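Local structure of uncharacterized protein (Bacteroides eggerthii, 4L3R) at residues S18-E23 and A108-S113; E51-N56 and E103-A108; N127-F132 and T138-F143. The protein is of unknown function but belongs to the DUF4847 family of the calycin clan, which suggests a lipocalin-like beta fold. All coordinates share one frame; numbering follows the deposited sequence.

Overall arrangement
The three contacts lie in one antiparallel beta sheet and the helix packed on it. Contacts 1 and 2 share A108 and helix 106-116, and their centres are about 9 Å apart. Contact 3, a beta hairpin, has its centre about 8 Å from that of contact 1 and about 15 Å from that of contact 2. The strands, 54-61, 15-22, 137-144 and 127-134, are consecutive neighbours in the same sheet, so the helix packs against adjoining parts of it. In sequence, contact 2 falls between the segments of contact 1, apart from the shared A108, and contact 3 comes after. L55, two residues after F53, touches F143, L130 and L128, so the two regions adjoin in one apolar core.

Contact 1: S18-E23 and A108-S113; sequences SRITTE and AKVFIS
A single side chain carries the strand's whole share of this contact: I20, in strand 15-22, reaches helix 106-116 with the tips of its two branches, CD1 meeting V110 and F111 and CG2 meeting V110. The arrangement is a helix packed on an antiparallel sheet, in a fold consistent with the calycin clan. The backbones stay well apart, the nearest CA atoms, those of I20 and F111, being 8.0 Å from each other, and only 106 Å² of surface is buried between the segments. No hydrogen bond crosses the gap, and the contact is purely apolar.

I20 points toward the helix, and its longer branch runs out extended (chi2 -170°), which carries CD1 to the helix surface. V110 also points across, with CG1 placed opposite its backbone N (chi1 165°). That methyl sits equally near both arms of the isoleucine, 3.9 Å from I20 CD1 and 3.9 Å from I20 CG2, while the two side chains run antiparallel past one another. F111 offers I20 its backbone and CB; its ring packs edge-to-face with F53, and its side chain touches F143 and A74.

S18 and R19 form a classic beta bulge opposite G142 of strand 137-144, while the backbone of I20 bonds to Q28 and Y30 in the loop that follows. Beside the contact, F132 of strand 127-134 touches I20, and Y30 touches V110. At the helix, I20 CD1 comes to rest 4.2 Å from F111 CA and 4.5 Å from F111 CB.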
# COMPACT_ATOMS: atom_id res chain seq x y z
N SER B 18 0.83 18.05 15.27
CA SER B 18 1.57 18.61 16.40
C SER B 18 1.76 20.14 16.29
O SER B 18 2.01 20.78 17.30
CB SER B 18 2.94 17.94 16.52
OG SER B 18 3.70 18.12 15.34
N ARG B 19 1.65 20.72 15.07
CA ARG B 19 1.87 22.15 14.88
C ARG B 19 1.45 22.62 13.48
O ARG B 19 1.44 21.82 12.55
CB ARG B 19 3.38 22.49 15.08
CG ARG B 19 4.33 21.68 14.21
CD ARG B 19 5.75 21.71 14.75
NE ARG B 19 6.68 21.05 13.84
CZ ARG B 19 7.29 21.61 12.79
NH1 ARG B 19 7.07 22.88 12.48
NH2 ARG B 19 8.12 20.90 12.03
N ILE B 20 1.10 23.91 13.36
CA ILE B 20 0.80 24.59 12.08
C ILE B 20 1.48 25.94 12.18
O ILE B 20 0.96 26.82 12.85
CB ILE B 20 -0.69 24.70 11.70
CG1 ILE B 20 -1.40 23.37 11.90
CG2 ILE B 20 -0.80 25.19 10.24
CD1 ILE B 20 -2.84 23.28 11.32
N THR B 21 2.65 26.11 11.57
CA THR B 21 3.43 27.33 11.73
C THR B 21 4.02 27.81 10.41
O THR B 21 3.71 27.26 9.35
CB THR B 21 4.51 27.05 12.79
OG1 THR B 21 5.21 28.25 13.08
CG2 THR B 21 5.46 25.93 12.40
N THR B 22 4.83 28.88 10.47
CA THR B 22 5.48 29.47 9.30
C THR B 22 6.62 28.57 8.83
O THR B 22 7.07 27.70 9.59
CB THR B 22 5.96 30.89 9.61
OG1 THR B 22 6.76 30.85 10.79
CG2 THR B 22 4.81 31.87 9.77
N GLU B 23 7.10 28.79 7.60
CA GLU B 23 8.11 27.96 6.95
C GLU B 23 9.30 27.60 7.87
O GLU B 23 9.62 26.41 7.97
CB GLU B 23 8.63 28.60 5.65
CG GLU B 23 9.18 27.58 4.66
CD GLU B 23 9.52 28.09 3.28
OE1 GLU B 23 9.23 29.27 2.98
OE2 GLU B 23 10.05 27.29 2.47
N ALA B 108 -9.39 23.57 12.93
CA ALA B 108 -9.94 22.55 12.02
C ALA B 108 -10.09 23.10 10.59
O ALA B 108 -9.82 22.38 9.64
CB ALA B 108 -11.27 22.05 12.55
N LYS B 109 -10.50 24.38 10.45
CA LYS B 109 -10.62 25.01 9.12
C LYS B 109 -9.26 25.12 8.44
O LYS B 109 -9.14 24.84 7.25
CB LYS B 109 -11.25 26.41 9.23
CG LYS B 109 -12.75 26.43 9.52
CD LYS B 109 -13.21 27.88 9.74
CE LYS B 109 -14.69 27.99 9.98
NZ LYS B 109 -15.11 29.41 10.15
N VAL B 110 -8.23 25.55 9.21
CA VAL B 110 -6.86 25.70 8.72
C VAL B 110 -6.28 24.31 8.33
O VAL B 110 -5.62 24.19 7.30
CB VAL B 110 -5.98 26.42 9.78
CG1 VAL B 110 -4.49 26.27 9.48
CG2 VAL B 110 -6.36 27.90 9.87
N PHE B 111 -6.52 23.29 9.16
CA PHE B 111 -6.05 21.93 8.92
C PHE B 111 -6.59 21.36 7.60
O PHE B 111 -5.81 20.89 6.77
CB PHE B 111 -6.48 21.03 10.09
CG PHE B 111 -6.10 19.57 9.99
CD1 PHE B 111 -4.83 19.15 10.35
CD2 PHE B 111 -7.03 18.61 9.62
CE1 PHE B 111 -4.50 17.80 10.32
CE2 PHE B 111 -6.69 17.26 9.58
CZ PHE B 111 -5.42 16.86 9.94
N ILE B 112 -7.92 21.45 7.39
CA ILE B 112 -8.57 20.92 6.19
C ILE B 112 -8.14 21.69 4.93
O ILE B 112 -7.80 21.05 3.93
CB ILE B 112 -10.12 20.91 6.35
CG1 ILE B 112 -10.57 19.91 7.45
CG2 ILE B 112 -10.85 20.62 5.02
CD1 ILE B 112 -10.46 18.40 7.10
N SER B 113 -8.15 23.03 4.97
CA SER B 113 -7.72 23.84 3.81
C SER B 113 -6.25 23.61 3.46
O SER B 113 -5.92 23.53 2.28
CB SER B 113 -7.92 25.33 4.06
OG SER B 113 -9.29 25.68 3.93

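Contact 2: E51-N56 and E103-A108; sequences ENFTLN and ESDKLA
One face of the F53 ring is covered by L107 CD2, while D105 OD2 and the backbone N of A108 lie at its edge, near the ring plane. The leucine methyl stands 4.2 Å from the ring centroid and 27° off its normal, a CH-pi contact. L107 CG adds to the cover, 3.7 Å from F53 CE1. A108 CA approaches the same ring carbon obliquely, at 3.6 Å, and the alanine methyl follows a little farther out. With CG of L107 opposite its backbone N (chi1 -173°), the isobutyl group of the first helical turn is brought over the aromatic face.

F53 itself precedes strand 54-61. It takes a left-handed backbone conformation and, with T54, faces H73 in a G1 beta bulge. Its ring is also packed edge-to-face with F111, one turn farther along helix 106-116, and touches L47 of helix 37-48.

D105 is the N-cap of helix 106-116. Its OD2 accepts weakly from L107 N (3.2 Å) and from A108 N (3.4 Å), and it takes a hydrogen bond from S43 OG, which ties the cap to helix 37-48. Were F53 replaced by an alanine, a gap is likely to open beneath L107 CD2, and F111 would probably lose its edge-to-face partner.

The start of the helix thus combines a polar cap with apolar packing on F53. D105 OD2, 4.3 Å from F53 CZ, faces the slightly positive C-H rim of the ring, and its negative charge is likely to be eased further by the helical N-H groups and the serine it engages.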
# COMPACT_ATOMS: atom_id res chain seq x y z
N GLU B 51 -8.55 10.86 18.35
CA GLU B 51 -9.06 10.73 16.98
C GLU B 51 -9.09 12.05 16.19
O GLU B 51 -9.23 11.98 14.97
CB GLU B 51 -10.46 10.07 16.96
CG GLU B 51 -11.58 10.84 17.67
CD GLU B 51 -11.90 10.39 19.08
OE1 GLU B 51 -10.97 10.01 19.82
OE2 GLU B 51 -13.09 10.49 19.47
N ASN B 52 -8.97 13.23 16.83
CA ASN B 52 -9.01 14.52 16.12
C ASN B 52 -7.66 14.92 15.55
O ASN B 52 -6.61 14.64 16.14
CB ASN B 52 -9.53 15.63 17.03
CG ASN B 52 -10.96 15.45 17.46
OD1 ASN B 52 -11.67 14.58 16.96
ND2 ASN B 52 -11.44 16.28 18.38
N PHE B 53 -7.69 15.61 14.39
CA PHE B 53 -6.52 16.11 13.65
C PHE B 53 -5.54 14.98 13.32
O PHE B 53 -4.34 15.09 13.59
CB PHE B 53 -5.83 17.26 14.41
CG PHE B 53 -6.75 18.41 14.73
CD1 PHE B 53 -6.91 19.47 13.85
CD2 PHE B 53 -7.45 18.44 15.93
CE1 PHE B 53 -7.78 20.51 14.14
CE2 PHE B 53 -8.31 19.49 16.23
CZ PHE B 53 -8.46 20.53 15.34
N THR B 54 -6.06 13.91 12.70
CA THR B 54 -5.26 12.76 12.29
C THR B 54 -5.12 12.74 10.77
O THR B 54 -5.94 13.34 10.05
CB THR B 54 -5.87 11.46 12.80
OG1 THR B 54 -7.19 11.31 12.25
CG2 THR B 54 -5.90 11.38 14.31
N LEU B 55 -4.09 12.06 10.28
CA LEU B 55 -3.80 11.92 8.85
C LEU B 55 -3.31 10.50 8.61
O LEU B 55 -2.50 9.98 9.38
CB LEU B 55 -2.75 12.98 8.44
CG LEU B 55 -2.13 12.89 7.04
CD1 LEU B 55 -3.14 13.25 5.96
CD2 LEU B 55 -0.94 13.83 6.93
N ASN B 56 -3.85 9.84 7.58
CA ASN B 56 -3.51 8.46 7.26
C ASN B 56 -3.24 8.30 5.78
O ASN B 56 -4.06 8.71 4.96
CB ASN B 56 -4.65 7.52 7.67
CG ASN B 56 -4.75 7.27 9.14
OD1 ASN B 56 -5.52 7.93 9.84
ND2 ASN B 56 -4.00 6.31 9.66
N GLU B 103 -16.58 22.74 9.16
CA GLU B 103 -15.91 23.03 10.43
C GLU B 103 -16.26 24.41 10.95
O GLU B 103 -16.39 25.35 10.17
CB GLU B 103 -14.39 22.94 10.27
CG GLU B 103 -13.87 21.54 9.98
CD GLU B 103 -13.96 20.54 11.12
OE1 GLU B 103 -14.55 20.85 12.18
OE2 GLU B 103 -13.42 19.42 10.95
N SER B 104 -16.41 24.54 12.29
CA SER B 104 -16.60 25.82 12.96
C SER B 104 -15.28 26.24 13.65
O SER B 104 -15.00 27.44 13.75
CB SER B 104 -17.74 25.76 13.97
OG SER B 104 -17.46 24.91 15.08
N ASP B 105 -14.48 25.28 14.14
CA ASP B 105 -13.22 25.55 14.83
C ASP B 105 -12.17 26.07 13.85
O ASP B 105 -11.98 25.48 12.79
CB ASP B 105 -12.72 24.26 15.51
CG ASP B 105 -11.62 24.50 16.50
OD1 ASP B 105 -11.92 24.90 17.64
OD2 ASP B 105 -10.44 24.32 16.12
N LYS B 106 -11.48 27.18 14.20
CA LYS B 106 -10.47 27.79 13.33
C LYS B 106 -9.28 26.87 13.06
O LYS B 106 -8.78 26.88 11.94
CB LYS B 106 -9.97 29.12 13.90
CG LYS B 106 -11.02 30.22 13.85
CD LYS B 106 -10.44 31.54 14.34
CE LYS B 106 -11.41 32.69 14.24
NZ LYS B 106 -10.77 33.98 14.59
N LEU B 107 -8.82 26.08 14.05
CA LEU B 107 -7.71 25.14 13.81
C LEU B 107 -8.14 24.06 12.81
O LEU B 107 -7.36 23.70 11.93
CB LEU B 107 -7.22 24.49 15.11
CG LEU B 107 -5.96 23.61 14.99
CD1 LEU B 107 -4.76 24.42 14.52
CD2 LEU B 107 -5.65 22.92 16.31
N ALA B 108 -9.39 23.57 12.93
CA ALA B 108 -9.94 22.55 12.02
C ALA B 108 -10.09 23.10 10.59
O ALA B 108 -9.82 22.38 9.64
CB ALA B 108 -11.27 22.05 12.55

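Contact 3: N127-F132 and T138-F143; sequences NLTLYF and TKVMGF
L128 and F143, L130 and M141, and F132 and K139 each exchange two backbone hydrogen bonds, six in all, across the beta hairpin of strands 127-134 and 137-144. Donor L130 N meets M141 O almost straight, at 2.9 Å and 175°. F143 N lies 2.8 Å from L128 O, and L128 N lies 3.1 Å from F143 O. The intervening residues bond outward: T129 and Y131 pair with strand 118-123, V140 and G142 with strand 15-22. Among polar side chains, Y131 OH bonds to E122, and K139 NZ forms a salt bridge with D134.

On the face holding T129 and Y131, V140 CG1 lies over the Y131 ring, 3.5 Å from its centroid in a CH-pi contact. F132 is on the other face, its CG between backbone N and carbonyl carbon (chi1 70°), which turns the ring across the partner strand. There F132 CZ is 3.4 Å from K139 CB, and the SE of selenomethionine M141 approaches the F132 ring obliquely, 5.3 Å from its centroid, a Met-aromatic contact. Farther along, L130 CD1 packs 3.7 Å from F143 CE1.

This hairpin lies between strands 118-123 and 15-22; the face bearing L128, L130, M141 and F143 meets helix 106-116, where L115 touches L130 and M141, and strand 54-61 through L55.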
# COMPACT_ATOMS: atom_id res chain seq x y z
N ASN B 127 8.38 11.47 12.37
CA ASN B 127 7.97 12.85 12.07
C ASN B 127 7.64 13.05 10.59
O ASN B 127 8.26 12.43 9.73
CB ASN B 127 9.07 13.84 12.48
CG ASN B 127 9.48 13.71 13.93
OD1 ASN B 127 8.88 14.31 14.82
ND2 ASN B 127 10.48 12.89 14.20
N LEU B 128 6.66 13.91 10.32
CA LEU B 128 6.23 14.28 8.96
C LEU B 128 5.93 15.76 8.93
O LEU B 128 5.19 16.26 9.78
CB LEU B 128 5.01 13.46 8.51
CG LEU B 128 4.43 13.79 7.12
CD1 LEU B 128 5.42 13.43 6.01
CD2 LEU B 128 3.12 13.05 6.89
N THR B 129 6.52 16.48 7.96
CA THR B 129 6.32 17.91 7.78
C THR B 129 5.77 18.14 6.39
O THR B 129 6.41 17.73 5.42
CB THR B 129 7.64 18.66 7.99
OG1 THR B 129 8.21 18.27 9.24
CG2 THR B 129 7.46 20.17 7.97
N LEU B 130 4.58 18.76 6.29
CA LEU B 130 3.95 19.07 5.01
C LEU B 130 3.97 20.57 4.77
O LEU B 130 3.50 21.34 5.61
CB LEU B 130 2.50 18.56 4.97
CG LEU B 130 2.29 17.08 5.27
CD1 LEU B 130 0.81 16.72 5.20
CD2 LEU B 130 3.08 16.20 4.32
N TYR B 131 4.51 20.98 3.62
CA TYR B 131 4.57 22.38 3.22
C TYR B 131 3.36 22.68 2.39
O TYR B 131 3.08 21.92 1.46
CB TYR B 131 5.86 22.66 2.43
CG TYR B 131 7.11 22.61 3.28
CD1 TYR B 131 7.61 21.40 3.74
CD2 TYR B 131 7.79 23.77 3.62
CE1 TYR B 131 8.75 21.35 4.54
CE2 TYR B 131 8.93 23.74 4.41
CZ TYR B 131 9.41 22.52 4.87
OH TYR B 131 10.54 22.51 5.65
N PHE B 132 2.64 23.77 2.70
CA PHE B 132 1.45 24.15 1.94
C PHE B 132 1.42 25.64 1.70
O PHE B 132 2.00 26.39 2.48
CB PHE B 132 0.17 23.69 2.68
CG PHE B 132 -0.15 24.42 3.95
CD1 PHE B 132 0.39 24.02 5.17
CD2 PHE B 132 -1.05 25.49 3.95
CE1 PHE B 132 0.06 24.68 6.35
CE2 PHE B 132 -1.40 26.13 5.14
CZ PHE B 132 -0.84 25.72 6.33
N THR B 138 3.95 30.54 2.60
CA THR B 138 4.22 29.11 2.70
C THR B 138 4.27 28.76 4.18
O THR B 138 5.12 29.29 4.90
CB THR B 138 5.52 28.75 1.98
OG1 THR B 138 5.30 28.90 0.57
CG2 THR B 138 5.99 27.33 2.26
N LYS B 139 3.37 27.86 4.63
CA LYS B 139 3.29 27.41 6.02
C LYS B 139 3.60 25.93 6.08
O LYS B 139 3.75 25.29 5.04
CB LYS B 139 1.90 27.72 6.61
CG LYS B 139 1.83 29.10 7.29
CD LYS B 139 0.71 29.96 6.78
CE LYS B 139 0.67 31.28 7.52
NZ LYS B 139 -0.27 32.23 6.89
N VAL B 140 3.75 25.40 7.30
CA VAL B 140 4.05 23.99 7.48
C VAL B 140 3.14 23.38 8.53
O VAL B 140 2.89 24.00 9.56
CB VAL B 140 5.54 23.72 7.84
CG1 VAL B 140 6.44 24.07 6.68
CG2 VAL B 140 5.97 24.46 9.11
N MSE B 141 2.68 22.15 8.27
CA MSE B 141 1.91 21.34 9.20
C MSE B 141 2.83 20.23 9.67
O MSE B 141 3.30 19.47 8.83
CB MSE B 141 0.68 20.72 8.54
CG MSE B 141 -0.50 21.62 8.40
SE MSE B 141 -1.96 20.61 7.59
CE MSE B 141 -1.32 20.73 5.81
N GLY B 142 3.09 20.14 10.96
CA GLY B 142 3.95 19.10 11.52
C GLY B 142 3.10 17.99 12.10
O GLY B 142 2.06 18.26 12.70
N PHE B 143 3.54 16.73 11.94
CA PHE B 143 2.85 15.56 12.47
C PHE B 143 3.82 14.63 13.19
O PHE B 143 5.02 14.64 12.90
CB PHE B 143 2.15 14.78 11.36
CG PHE B 143 1.08 15.51 10.60
CD1 PHE B 143 1.42 16.38 9.57
CD2 PHE B 143 -0.26 15.31 10.87
CE1 PHE B 143 0.43 17.09 8.88
CE2 PHE B 143 -1.24 16.00 10.18
CZ PHE B 143 -0.89 16.90 9.20